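Local coordinates for protein 3,4-dihydroxy-2-butanone 4-phosphate synthase (Acinetobacter baumannii, PDB 6MNZ) that probably converts D-ribulose 5-phosphate to formate and 3,4-dihydroxy-2-butanone 4-phosphate in riboflavin biosynthesis, with magnesium or manganese as cofactor, at residues Gly16-Leu21 and Asp32-Ala36; Phe47-His51 and Phe181-Leu187; Thr248-Gly254 and Val289-Ile293. Numbering follows the deposited sequence.

Contact 1 (Gly16-Leu21 and Asp32-Ala36)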
ATOM      1  N   GLY A  16      15.193  29.806 -20.108  1.00 44.23           N
ATOM      2  CA  GLY A  16      13.845  29.865 -20.633  1.00 54.62           C
ATOM      3  C   GLY A  16      13.607  29.095 -21.912  1.00 52.54           C
ATOM      4  O   GLY A  16      12.561  29.289 -22.544  1.00 61.60           O
ATOM      5  N   LYS A  17      14.574  28.301 -22.363  1.00 44.44           N
ATOM      6  CA  LYS A  17      14.392  27.466 -23.538  1.00 46.40           C
ATOM      7  C   LYS A  17      13.737  26.144 -23.140  1.00 46.23           C
ATOM      8  O   LYS A  17      13.473  25.878 -21.964  1.00 45.28           O
ATOM      9  CB  LYS A  17      15.729  27.218 -24.234  1.00 47.10           C
ATOM     10  CG  LYS A  17      16.481  28.479 -24.625  1.00 51.06           C
ATOM     11  CD  LYS A  17      17.974  28.210 -24.711  1.00 42.06           C
ATOM     12  CE  LYS A  17      18.756  29.460 -25.070  1.00 51.46           C
ATOM     13  NZ  LYS A  17      20.206  29.163 -25.255  1.00 49.94           N
ATOM     14  N   MET A  18      13.470  25.303 -24.132  1.00 50.63           N
ATOM     15  CA  MET A  18      12.957  23.966 -23.882  1.00 43.31           C
ATOM     16  C   MET A  18      14.095  22.953 -23.825  1.00 34.91           C
ATOM     17  O   MET A  18      15.201  23.186 -24.318  1.00 37.00           O
ATOM     18  CB  MET A  18      11.958  23.560 -24.966  1.00 39.38           C
ATOM     19  CG  MET A  18      10.803  24.527 -25.139  1.00 37.53           C
ATOM     20  SD  MET A  18       9.513  23.874 -26.213  1.00 52.22           S
ATOM     21  CE  MET A  18       8.339  25.226 -26.181  1.00 45.98           C
ATOM     22  N   VAL A  19      13.791  21.796 -23.240  1.00 20.07           N
ATOM     23  CA  VAL A  19      14.699  20.658 -23.231  1.00 25.39           C
ATOM     24  C   VAL A  19      13.856  19.396 -23.290  1.00 25.60           C
ATOM     25  O   VAL A  19      12.703  19.383 -22.852  1.00 36.43           O
ATOM     26  CB  VAL A  19      15.619  20.654 -21.986  1.00 46.96           C
ATOM     27  CG1 VAL A  19      16.519  21.884 -21.978  1.00 41.07           C
ATOM     28  CG2 VAL A  19      14.793  20.580 -20.711  1.00 49.84           C
ATOM     29  N   ILE A  20      14.380  18.379 -23.964  1.00 27.00           N
ATOM     30  CA  ILE A  20      13.700  17.095 -24.079  1.00 26.58           C
ATOM     31  C   ILE A  20      14.208  16.177 -22.978  1.00 26.57           C
ATOM     32  O   ILE A  20      15.415  16.103 -22.723  1.00 37.21           O
ATOM     33  CB  ILE A  20      13.928  16.471 -25.466  1.00 30.06           C
ATOM     34  CG1 ILE A  20      13.334  17.363 -26.554  1.00 35.21           C
ATOM     35  CG2 ILE A  20      13.310  15.084 -25.531  1.00 40.22           C
ATOM     36  CD1 ILE A  20      13.770  16.992 -27.951  1.00 52.33           C
ATOM     37  N   LEU A  21      13.280  15.530 -22.278  1.00 31.47           N
ATOM     38  CA  LEU A  21      13.605  14.606 -21.198  1.00 34.54           C
ATOM     39  C   LEU A  21      12.970  13.259 -21.506  1.00 36.49           C
ATOM     40  O   LEU A  21      11.748  13.165 -21.662  1.00 37.11           O
ATOM     41  CB  LEU A  21      13.114  15.137 -19.849  1.00 41.24           C
ATOM     42  CG  LEU A  21      14.153  15.870 -18.996  1.00 36.04           C
ATOM     43  CD1 LEU A  21      13.493  16.493 -17.775  1.00 54.24           C
ATOM     44  CD2 LEU A  21      15.280  14.938 -18.572  1.00 44.28           C
ATOM     45  N   ASP A  32       9.587  14.246 -23.629  1.00 20.23           N
ATOM     46  CA  ASP A  32       8.788  15.434 -23.363  1.00 29.16           C
ATOM     47  C   ASP A  32       9.656  16.665 -23.564  1.00 29.79           C
ATOM     48  O   ASP A  32      10.702  16.799 -22.921  1.00 36.09           O
ATOM     49  CB  ASP A  32       8.227  15.419 -21.940  1.00 31.55           C
ATOM     50  CG  ASP A  32       7.184  14.345 -21.734  1.00 23.47           C
ATOM     51  OD1 ASP A  32       7.279  13.287 -22.390  1.00 33.14           O
ATOM     52  OD2 ASP A  32       6.376  14.488 -20.795  1.00 27.81           O
ATOM     53  N   LEU A  33       9.154  17.621 -24.341  1.00 31.12           N
ATOM     54  CA  LEU A  33       9.568  19.005 -24.164  1.00 29.65           C
ATOM     55  C   LEU A  33       9.293  19.445 -22.732  1.00 29.39           C
ATOM     56  O   LEU A  33       8.347  18.977 -22.097  1.00 31.32           O
ATOM     57  CB  LEU A  33       8.829  19.917 -25.142  1.00 40.23           C
ATOM     58  CG  LEU A  33       9.031  19.668 -26.637  1.00 44.95           C
ATOM     59  CD1 LEU A  33       8.034  20.501 -27.434  1.00 25.19           C
ATOM     60  CD2 LEU A  33      10.456  19.982 -27.062  1.00 48.56           C
ATOM     61  N   VAL A  34      10.234  20.200 -22.170  1.00 29.99           N
ATOM     62  CA  VAL A  34      10.178  20.626 -20.775  1.00 24.46           C
ATOM     63  C   VAL A  34      10.702  22.052 -20.711  1.00 34.39           C
ATOM     64  O   VAL A  34      11.772  22.344 -21.257  1.00 42.74           O
ATOM     65  CB  VAL A  34      11.002  19.717 -19.846  1.00 39.26           C
ATOM     66  CG1 VAL A  34      10.782  20.103 -18.383  1.00 40.90           C
ATOM     67  CG2 VAL A  34      10.649  18.259 -20.079  1.00 40.79           C
ATOM     68  N   ILE A  35       9.889  22.960 -20.179  1.00 39.33           N
ATOM     69  CA  ILE A  35      10.276  24.354 -20.011  1.00 45.63           C
ATOM     70  C   ILE A  35       9.856  24.808 -18.621  1.00 36.63           C
ATOM     71  O   ILE A  35       8.851  24.345 -18.074  1.00 39.82           O
ATOM     72  CB  ILE A  35       9.648  25.254 -21.099  1.00 39.28           C
ATOM     73  CG1 ILE A  35      10.104  26.703 -20.926  1.00 45.62           C
ATOM     74  CG2 ILE A  35       8.125  25.159 -21.060  1.00 44.62           C
ATOM     75  CD1 ILE A  35       9.702  27.604 -22.077  1.00 51.70           C
ATOM     76  N   ALA A  36      10.626  25.734 -18.055  1.00 31.85           N
ATOM     77  CA  ALA A  36      10.268  26.316 -16.770  1.00 35.60           C
ATOM     78  C   ALA A  36       8.930  27.034 -16.880  1.00 46.20           C
ATOM     79  O   ALA A  36       8.781  27.967 -17.676  1.00 59.91           O
ATOM     80  CB  ALA A  36      11.354  27.282 -16.301  1.00 29.09           C
TER

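Contact 2 (Phe47-His51 and Phe181-Leu187). With SO4 (sulfate ion), chain F.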
ATOM      1  N   PHE A  47       4.500  26.101 -29.901  1.00 38.47           N
ATOM      2  CA  PHE A  47       5.485  25.134 -30.369  1.00 33.59           C
ATOM      3  C   PHE A  47       5.176  23.740 -29.843  1.00 33.83           C
ATOM      4  O   PHE A  47       5.317  22.748 -30.568  1.00 48.27           O
ATOM      5  CB  PHE A  47       6.889  25.563 -29.947  1.00 35.53           C
ATOM      6  CG  PHE A  47       7.969  24.625 -30.401  1.00 37.38           C
ATOM      7  CD1 PHE A  47       8.423  23.616 -29.570  1.00 41.13           C
ATOM      8  CD2 PHE A  47       8.524  24.745 -31.662  1.00 29.50           C
ATOM      9  CE1 PHE A  47       9.347  22.694 -30.018  1.00 44.72           C
ATOM     10  CE2 PHE A  47       9.436  23.819 -32.121  1.00 30.82           C
ATOM     11  CZ  PHE A  47       9.883  22.819 -31.280  1.00 32.29           C
ATOM     12  N   MET A  48       4.662  23.651 -28.615  1.00 31.34           N
ATOM     13  CA  MET A  48       4.392  22.348 -28.018  1.00 27.36           C
ATOM     14  C   MET A  48       3.244  21.646 -28.733  1.00 30.43           C
ATOM     15  O   MET A  48       3.392  20.512 -29.200  1.00 28.12           O
ATOM     16  CB  MET A  48       4.084  22.512 -26.531  1.00 30.72           C
ATOM     17  CG  MET A  48       5.316  22.744 -25.677  1.00 28.53           C
ATOM     18  SD  MET A  48       4.964  22.628 -23.917  1.00 37.40           S
ATOM     19  CE  MET A  48       6.571  22.163 -23.277  1.00 27.52           C
ATOM     20  N   ILE A  49       2.111  22.333 -28.893  1.00 37.97           N
ATOM     21  CA  ILE A  49       0.954  21.721 -29.531  1.00 39.32           C
ATOM     22  C   ILE A  49       1.164  21.472 -31.017  1.00 36.70           C
ATOM     23  O   ILE A  49       0.299  20.869 -31.660  1.00 37.75           O
ATOM     24  CB  ILE A  49      -0.307  22.591 -29.340  1.00 37.42           C
ATOM     25  CG1 ILE A  49      -0.191  23.889 -30.143  1.00 41.55           C
ATOM     26  CG2 ILE A  49      -0.527  22.890 -27.865  1.00 32.72           C
ATOM     27  CD1 ILE A  49      -1.391  24.805 -30.011  1.00 34.64           C
ATOM     28  N   THR A  50       2.222  22.036 -31.601  1.00 40.45           N
ATOM     29  CA  THR A  50       2.466  21.943 -33.036  1.00 41.28           C
ATOM     30  C   THR A  50       3.445  20.829 -33.385  1.00 33.98           C
ATOM     31  O   THR A  50       3.183  20.037 -34.294  1.00 35.07           O
ATOM     32  CB  THR A  50       2.997  23.279 -33.569  1.00 38.84           C
ATOM     33  OG1 THR A  50       2.131  24.344 -33.154  1.00 45.49           O
ATOM     34  CG2 THR A  50       3.072  23.258 -35.088  1.00 33.41           C
ATOM     35  N   HIS A  51       4.615  20.818 -32.752  1.00 31.76           N
ATOM     36  CA  HIS A  51       5.697  19.921 -33.132  1.00 44.35           C
ATOM     37  C   HIS A  51       5.930  18.809 -32.120  1.00 41.76           C
ATOM     38  O   HIS A  51       6.697  17.885 -32.407  1.00 47.38           O
ATOM     39  CB  HIS A  51       6.989  20.721 -33.333  1.00 44.21           C
ATOM     40  CG  HIS A  51       6.836  21.890 -34.256  1.00 38.14           C
ATOM     41  ND1 HIS A  51       6.658  21.739 -35.615  1.00 35.37           N
ATOM     42  CD2 HIS A  51       6.652  23.208 -33.999  1.00 32.91           C
ATOM     43  CE1 HIS A  51       6.469  22.925 -36.166  1.00 40.95           C
ATOM     44  NE2 HIS A  51       6.446  23.832 -35.205  1.00 38.03           N
ATOM     45  N   PHE A 181      14.762  14.822 -33.484  1.00 56.25           N
ATOM     46  CA  PHE A 181      13.954  16.004 -33.207  1.00 39.41           C
ATOM     47  C   PHE A 181      14.741  17.033 -32.404  1.00 39.47           C
ATOM     48  O   PHE A 181      14.655  18.237 -32.674  1.00 33.88           O
ATOM     49  CB  PHE A 181      12.683  15.595 -32.461  1.00 39.12           C
ATOM     50  CG  PHE A 181      11.736  16.729 -32.207  1.00 35.05           C
ATOM     51  CD1 PHE A 181      11.813  17.459 -31.034  1.00 30.84           C
ATOM     52  CD2 PHE A 181      10.655  16.941 -33.046  1.00 36.01           C
ATOM     53  CE1 PHE A 181      10.943  18.507 -30.799  1.00 33.94           C
ATOM     54  CE2 PHE A 181       9.802  18.006 -32.839  1.00 39.33           C
ATOM     55  CZ  PHE A 181       9.931  18.775 -31.700  1.00 31.74           C
ATOM     56  N   ALA A 182      15.546  16.575 -31.443  1.00 41.00           N
ATOM     57  CA  ALA A 182      16.298  17.500 -30.603  1.00 43.45           C
ATOM     58  C   ALA A 182      17.208  18.391 -31.439  1.00 53.24           C
ATOM     59  O   ALA A 182      17.324  19.595 -31.176  1.00 48.41           O
ATOM     60  CB  ALA A 182      17.113  16.722 -29.570  1.00 41.52           C
ATOM     61  N   GLU A 183      17.896  17.810 -32.424  1.00 48.28           N
ATOM     62  CA  GLU A 183      18.871  18.568 -33.199  1.00 61.30           C
ATOM     63  C   GLU A 183      18.214  19.379 -34.309  1.00 54.00           C
ATOM     64  O   GLU A 183      18.788  20.375 -34.762  1.00 53.80           O
ATOM     65  CB  GLU A 183      19.916  17.625 -33.795  1.00 63.65           C
ATOM     66  CG  GLU A 183      21.199  18.316 -34.230  1.00 71.83           C
ATOM     67  CD  GLU A 183      21.274  18.519 -35.731  1.00 87.11           C
ATOM     68  OE1 GLU A 183      21.016  17.550 -36.476  1.00 92.12           O
ATOM     69  OE2 GLU A 183      21.707  19.608 -36.162  1.00 90.22           O
ATOM     70  N   LYS A 184      17.072  18.917 -34.823  1.00 47.18           N
ATOM     71  CA  LYS A 184      16.363  19.671 -35.850  1.00 46.69           C
ATOM     72  C   LYS A 184      15.922  21.035 -35.337  1.00 56.64           C
ATOM     73  O   LYS A 184      15.820  21.987 -36.118  1.00 55.69           O
ATOM     74  CB  LYS A 184      15.156  18.872 -36.343  1.00 46.75           C
ATOM     75  CG  LYS A 184      14.346  19.562 -37.430  1.00 48.18           C
ATOM     76  CD  LYS A 184      13.253  18.648 -37.971  1.00 66.33           C
ATOM     77  CE  LYS A 184      12.482  19.309 -39.105  1.00 73.40           C
ATOM     78  NZ  LYS A 184      11.291  18.513 -39.512  1.00 65.75           N
ATOM     79  N   HIS A 185      15.614  21.139 -34.043  1.00 51.50           N
ATOM     80  CA  HIS A 185      15.083  22.364 -33.461  1.00 46.41           C
ATOM     81  C   HIS A 185      16.032  22.992 -32.446  1.00 50.41           C
ATOM     82  O   HIS A 185      15.649  23.950 -31.764  1.00 51.45           O
ATOM     83  CB  HIS A 185      13.728  22.089 -32.806  1.00 48.44           C
ATOM     84  CG  HIS A 185      12.685  21.593 -33.759  1.00 45.24           C
ATOM     85  ND1 HIS A 185      11.703  22.408 -34.278  1.00 40.35           N
ATOM     86  CD2 HIS A 185      12.430  20.349 -34.232  1.00 40.57           C
ATOM     87  CE1 HIS A 185      10.922  21.700 -35.075  1.00 46.80           C
ATOM     88  NE2 HIS A 185      11.321  20.442 -35.038  1.00 38.19           N
ATOM     89  N   GLY A 186      17.267  22.505 -32.352  1.00 41.38           N
ATOM     90  CA  GLY A 186      18.280  23.188 -31.574  1.00 38.74           C
ATOM     91  C   GLY A 186      18.148  23.012 -30.080  1.00 42.63           C
ATOM     92  O   GLY A 186      18.540  23.904 -29.320  1.00 49.21           O
ATOM     93  N   LEU A 187      17.526  21.924 -29.640  1.00 47.18           N
ATOM     94  CA  LEU A 187      17.260  21.672 -28.232  1.00 44.88           C
ATOM     95  C   LEU A 187      18.177  20.571 -27.717  1.00 41.28           C
ATOM     96  O   LEU A 187      18.464  19.603 -28.426  1.00 50.26           O
ATOM     97  CB  LEU A 187      15.800  21.273 -28.013  1.00 41.66           C
ATOM     98  CG  LEU A 187      14.758  22.227 -28.596  1.00 42.62           C
ATOM     99  CD1 LEU A 187      13.363  21.638 -28.454  1.00 41.21           C
ATOM    100  CD2 LEU A 187      14.842  23.592 -27.929  1.00 44.80           C
TER
HETATM  101  S   SO4 F 404       7.963  18.115 -37.109  1.00 93.45           S
HETATM  102  O1  SO4 F 404       7.047  19.237 -36.927  1.00 71.76           O
HETATM  103  O2  SO4 F 404       9.131  18.296 -36.247  1.00 65.59           O
HETATM  104  O3  SO4 F 404       7.280  16.870 -36.764  1.00 53.94           O
HETATM  105  O4  SO4 F 404       8.390  18.064 -38.505  1.00 72.22           O

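Contact 3 (Thr248-Gly254 and Val289-Ile293). With SO4 (sulfate ion), chain D.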
ATOM      1  N   THR A 248      36.375  -2.126   3.247  1.00 54.07           N
ATOM      2  CA  THR A 248      35.119  -2.595   3.813  1.00 57.63           C
ATOM      3  C   THR A 248      34.452  -3.548   2.833  1.00 49.61           C
ATOM      4  O   THR A 248      34.405  -3.275   1.629  1.00 41.55           O
ATOM      5  CB  THR A 248      34.193  -1.419   4.133  1.00 64.37           C
ATOM      6  OG1 THR A 248      34.889  -0.470   4.953  1.00 60.87           O
ATOM      7  CG2 THR A 248      32.952  -1.897   4.866  1.00 59.87           C
ATOM      8  N   THR A 249      34.042  -4.711   3.335  1.00 48.49           N
ATOM      9  CA  THR A 249      33.260  -5.658   2.551  1.00 49.31           C
ATOM     10  C   THR A 249      31.794  -5.243   2.568  1.00 51.73           C
ATOM     11  O   THR A 249      31.209  -5.053   3.642  1.00 48.49           O
ATOM     12  CB  THR A 249      33.425  -7.071   3.108  1.00 53.39           C
ATOM     13  OG1 THR A 249      34.818  -7.382   3.225  1.00 58.05           O
ATOM     14  CG2 THR A 249      32.750  -8.090   2.198  1.00 55.57           C
ATOM     15  N   VAL A 250      31.222  -5.026   1.386  1.00 44.93           N
ATOM     16  CA  VAL A 250      30.010  -4.230   1.237  1.00 48.14           C
ATOM     17  C   VAL A 250      28.986  -5.033   0.449  1.00 44.70           C
ATOM     18  O   VAL A 250      29.331  -5.730  -0.511  1.00 42.67           O
ATOM     19  CB  VAL A 250      30.296  -2.884   0.542  1.00 38.43           C
ATOM     20  CG1 VAL A 250      29.000  -2.133   0.283  1.00 49.15           C
ATOM     21  CG2 VAL A 250      31.242  -2.052   1.386  1.00 45.14           C
ATOM     22  N   ARG A 251      27.718  -4.907   0.839  1.00 42.98           N
ATOM     23  CA  ARG A 251      26.599  -5.272  -0.021  1.00 42.38           C
ATOM     24  C   ARG A 251      25.499  -4.236   0.135  1.00 45.61           C
ATOM     25  O   ARG A 251      24.959  -4.065   1.231  1.00 47.03           O
ATOM     26  CB  ARG A 251      26.068  -6.665   0.322  1.00 33.78           C
ATOM     27  CG  ARG A 251      24.834  -7.060  -0.471  1.00 44.54           C
ATOM     28  CD  ARG A 251      24.969  -8.457  -1.053  1.00 45.80           C
ATOM     29  NE  ARG A 251      23.799  -8.833  -1.842  1.00 44.70           N
ATOM     30  CZ  ARG A 251      23.719  -8.746  -3.167  1.00 53.70           C
ATOM     31  NH1 ARG A 251      24.776  -8.397  -3.890  1.00 51.99           N
ATOM     32  NH2 ARG A 251      22.598  -9.098  -3.781  1.00 65.89           N
ATOM     33  N   VAL A 252      25.133  -3.594  -0.969  1.00 52.60           N
ATOM     34  CA  VAL A 252      23.851  -2.907  -1.072  1.00 45.55           C
ATOM     35  C   VAL A 252      22.770  -3.913  -1.449  1.00 47.69           C
ATOM     36  O   VAL A 252      22.919  -4.672  -2.413  1.00 39.20           O
ATOM     37  CB  VAL A 252      23.929  -1.768  -2.100  1.00 44.34           C
ATOM     38  CG1 VAL A 252      22.538  -1.246  -2.426  1.00 53.10           C
ATOM     39  CG2 VAL A 252      24.818  -0.652  -1.576  1.00 44.78           C
ATOM     40  N   HIS A 253      21.657  -3.887  -0.716  1.00 59.87           N
ATOM     41  CA  HIS A 253      20.730  -5.012  -0.658  1.00 49.47           C
ATOM     42  C   HIS A 253      19.308  -4.511  -0.864  1.00 52.61           C
ATOM     43  O   HIS A 253      18.810  -3.710  -0.066  1.00 50.53           O
ATOM     44  CB  HIS A 253      20.843  -5.748   0.676  1.00 43.89           C
ATOM     45  CG  HIS A 253      20.387  -7.170   0.612  1.00 42.73           C
ATOM     46  ND1 HIS A 253      20.921  -8.068  -0.287  1.00 50.65           N
ATOM     47  CD2 HIS A 253      19.301  -7.775   1.143  1.00 48.33           C
ATOM     48  CE1 HIS A 253      20.226  -9.189  -0.251  1.00 46.83           C
ATOM     49  NE2 HIS A 253      19.276  -9.056   0.653  1.00 46.89           N
ATOM     50  N   GLY A 254      18.653  -5.004  -1.909  1.00 66.53           N
ATOM     51  CA  GLY A 254      17.210  -4.864  -2.081  1.00 72.83           C
ATOM     52  C   GLY A 254      16.505  -6.208  -1.987  1.00 65.55           C
ATOM     53  O   GLY A 254      16.962  -7.198  -2.562  1.00 65.25           O
ATOM     54  N   VAL A 289      30.003  -3.637   5.461  1.00 59.09           N
ATOM     55  CA  VAL A 289      28.710  -2.987   5.639  1.00 43.02           C
ATOM     56  C   VAL A 289      27.678  -3.682   4.758  1.00 43.27           C
ATOM     57  O   VAL A 289      27.863  -3.796   3.548  1.00 55.98           O
ATOM     58  CB  VAL A 289      28.786  -1.481   5.317  1.00 44.59           C
ATOM     59  CG1 VAL A 289      27.426  -0.825   5.512  1.00 50.17           C
ATOM     60  CG2 VAL A 289      29.837  -0.800   6.183  1.00 40.41           C
ATOM     61  N   LEU A 290      26.561  -4.083   5.355  1.00 41.02           N
ATOM     62  CA  LEU A 290      25.340  -4.372   4.612  1.00 42.43           C
ATOM     63  C   LEU A 290      24.461  -3.130   4.622  1.00 34.97           C
ATOM     64  O   LEU A 290      24.153  -2.593   5.691  1.00 35.43           O
ATOM     65  CB  LEU A 290      24.596  -5.562   5.214  1.00 26.78           C
ATOM     66  CG  LEU A 290      23.397  -6.056   4.403  1.00 33.29           C
ATOM     67  CD1 LEU A 290      23.305  -7.572   4.454  1.00 33.40           C
ATOM     68  CD2 LEU A 290      22.104  -5.422   4.896  1.00 45.48           C
ATOM     69  N   VAL A 291      24.134  -2.631   3.437  1.00 39.08           N
ATOM     70  CA  VAL A 291      23.129  -1.591   3.297  1.00 50.67           C
ATOM     71  C   VAL A 291      21.778  -2.236   3.022  1.00 46.34           C
ATOM     72  O   VAL A 291      21.681  -3.309   2.421  1.00 41.79           O
ATOM     73  CB  VAL A 291      23.504  -0.591   2.186  1.00 42.06           C
ATOM     74  CG1 VAL A 291      22.657   0.665   2.293  1.00 51.06           C
ATOM     75  CG2 VAL A 291      24.985  -0.252   2.265  1.00 52.49           C
ATOM     76  N   TRP A 292      20.717  -1.500   3.346  1.00 49.52           N
ATOM     77  CA  TRP A 292      19.349  -1.952   3.121  1.00 44.88           C
ATOM     78  C   TRP A 292      18.526  -0.761   2.664  1.00 45.54           C
ATOM     79  O   TRP A 292      18.441   0.245   3.377  1.00 50.52           O
ATOM     80  CB  TRP A 292      18.748  -2.566   4.390  1.00 40.16           C
ATOM     81  CG  TRP A 292      17.326  -3.016   4.222  1.00 37.49           C
ATOM     82  CD1 TRP A 292      16.204  -2.258   4.384  1.00 38.30           C
ATOM     83  CD2 TRP A 292      16.873  -4.356   3.988  1.00 29.66           C
ATOM     84  NE1 TRP A 292      15.083  -3.033   4.222  1.00 44.55           N
ATOM     85  CE2 TRP A 292      15.465  -4.328   3.988  1.00 36.45           C
ATOM     86  CE3 TRP A 292      17.522  -5.565   3.722  1.00 31.90           C
ATOM     87  CZ2 TRP A 292      14.697  -5.438   3.642  1.00 49.07           C
ATOM     88  CZ3 TRP A 292      16.754  -6.680   3.431  1.00 29.84           C
ATOM     89  CH2 TRP A 292      15.360  -6.600   3.357  1.00 34.84           C
ATOM     90  N   ILE A 293      17.928  -0.871   1.483  1.00 46.88           N
ATOM     91  CA  ILE A 293      17.067   0.185   0.965  1.00 50.16           C
ATOM     92  C   ILE A 293      15.694   0.049   1.608  1.00 44.28           C
ATOM     93  O   ILE A 293      15.038  -0.991   1.476  1.00 33.51           O
ATOM     94  CB  ILE A 293      16.952   0.122  -0.568  1.00 49.64           C
ATOM     95  CG1 ILE A 293      18.273  -0.256  -1.242  1.00 57.06           C
ATOM     96  CG2 ILE A 293      16.477   1.470  -1.102  1.00 36.96           C
ATOM     97  CD1 ILE A 293      18.089  -1.090  -2.519  1.00 76.98           C
TER
HETATM   98  S   SO4 D 402      23.654  -9.894  -7.063  1.00 53.66           S
HETATM   99  O1  SO4 D 402      23.311  -8.509  -6.752  1.00 52.08           O
HETATM  100  O2  SO4 D 402      25.010 -10.176  -6.599  1.00 54.67           O
HETATM  101  O3  SO4 D 402      22.711 -10.789  -6.399  1.00 51.68           O
HETATM  102  O4  SO4 D 402      23.585 -10.094  -8.508  1.00 69.88           O

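Contact 1 (Gly16-Leu21 and Asp32-Ala36)
Gly16 ends helix 6-15 in a Schellman motif; its positive phi would press a side chain against the preceding carbonyl, so glycine suits the position. Its O meets Ile35 CD1 at 3.4 Å. Lys17 has its CA-to-CB bond directed away from the partner strand; the exposed side chain, which suits a lysine, also touches Asp12 of helix 6-15. Its O rests 3.6 Å from Ile35 CG1. The long, flexible Met18 reaches across to Leu33, SD to CD1 3.9 Å, and its CA makes a CA-H...O contact of 3.3 Å with Val34 O. Antiparallel pairing follows. Val19 and Val34 are a hydrogen-bonded pair: Val19 N gives a 2.9 Å bond to Val34 O, and Val34 N a weak, bent one of 2.7 Å to Val19 O. Ile20 faces Leu33 in a non-hydrogen-bonded pair, with CG1 3.9 Å from CD2. Leu21 and Asp32 bond in both directions, Leu21 N to Asp32 O 2.9 Å and Asp32 N to Leu21 O 3.1 Å, holding the strand that bears Asp32, predicted to bind D-ribulose 5-phosphate. This beta hairpin lies inside a mixed sheet: Ile20 bonds onward to Lys188 and Ile35 to Val161. Helix 143-153 covers the face of Val19, Leu21 and Asp32, where Asp32 touches His143, whereas Phe47 of helix 42-52 and Leu187 pack on Met18 and Leu33.

Contact 2 (Phe47-His51 and Phe181-Leu187)
This is an aromatic surface contact between helix 42-52 and the C-terminal end of helix 175-184 with the turn after it. Phe47 directs its ring edge at the face of His185 in an offset edge-to-face pair, centroids 5.2 Å apart and planes at 74°; the closest atoms are Phe47 CE2 and His185 ND1, 3.4 Å. Its tip also meets Phe181, CZ to CZ 4.1 Å, while the inner side of Phe47 packs on Met18 and Leu33. His185 CE1 lies over one face of the His51 ring, 4.2 Å from His51 CG. Gly186 adopts positive phi, easy for glycine, as the chain turns toward Leu187, whose N bonds to Ala182 O at 2.8 Å. Histidine suits the outer positions because it can both pack and donate: His51 ND1 bonds sulfate O1 at 2.9 Å, His185 NE2 sulfate O2 at 3.3 Å, and Lys184 NZ sulfate O4 at 3.1 Å. Phe47, His51 and His185 thus form an aromatic cluster edged by an anion site, occupied by sulfate probably from the crystallisation liquor.

Contact 3 (Thr248-Gly254 and Val289-Ile293)
Backbone hydrogen bonds join these two parallel strands in a ladder: Val289 N to Thr249 O at 2.6 Å, Arg251 N to Val289 O at 2.9 Å and Val291 N to Arg251 O at 2.8 Å, with a weak bond of 3.4 Å from Ile293 N to His253 O at the far end. The segment axes diverge by just 14°. Arg251 leads its guanidinium away from Val289-Ile293 to grip a sulfate, probably from the crystallisation liquor, with NH2 3.1 Å and NH1 3.2 Å from sulfate O1; Ser347 holds the same ion. Nearer the sheet, Arg251 NE bonds weakly to His253 ND1, 3.4 Å, while the other ring nitrogen of His253 pairs with Arg259. The ladder belongs to the mixed sheet of the GTP cyclohydrolase II-like region, where strand 248-253 is flanked by parallel strands 290-292 and 342-344; the latter two are linked through helix 320-336 in a beta-alpha-beta crossover. That helix covers the face of Val252 and Val291, whose compact beta-branched side chains touch, CG2 to CG2 3.9 Å. On the other face His253 and Trp292 meet rim to rim, CD2 to CZ3 3.6 Å. Trp292 is both broad enough for this packing and able to donate through NE1 to Asp300 of the second subunit, bringing the strand to the dimer interface. At the start, Thr248 CG2 packs on Val289 CG2 at 3.6 Å. Lacking a side chain, Gly254 lets Ile293 CD1 settle 3.9 Å from its CA, where a CB would be tight.

Contacts 1 and 2 form one continuous body in the DHBP synthase part of the chain, their centres about 10 Å apart. Met18 SD lies 3.5 Å from Phe47 CD1, Leu33 CD1 3.6 Å from Phe47 CE1, and Leu33 CD2 3.6 Å from Leu187 CD1, so Met18 and Leu33 support Phe47 of the aromatic cluster, and Leu33 also packs on Leu187. The predicted active site is on contact 1's other face: the Asp32 side chain is about 3 Å from that of His143 and about 4 Å from that of Glu164, whereas that of Phe181 is about 10 Å from Asp32's. Contact 3 stands apart in the cyclohydrolase-like region, its centre about 37 Å from that of contact 1 and about 44 Å from that of contact 2, across the chain's centre.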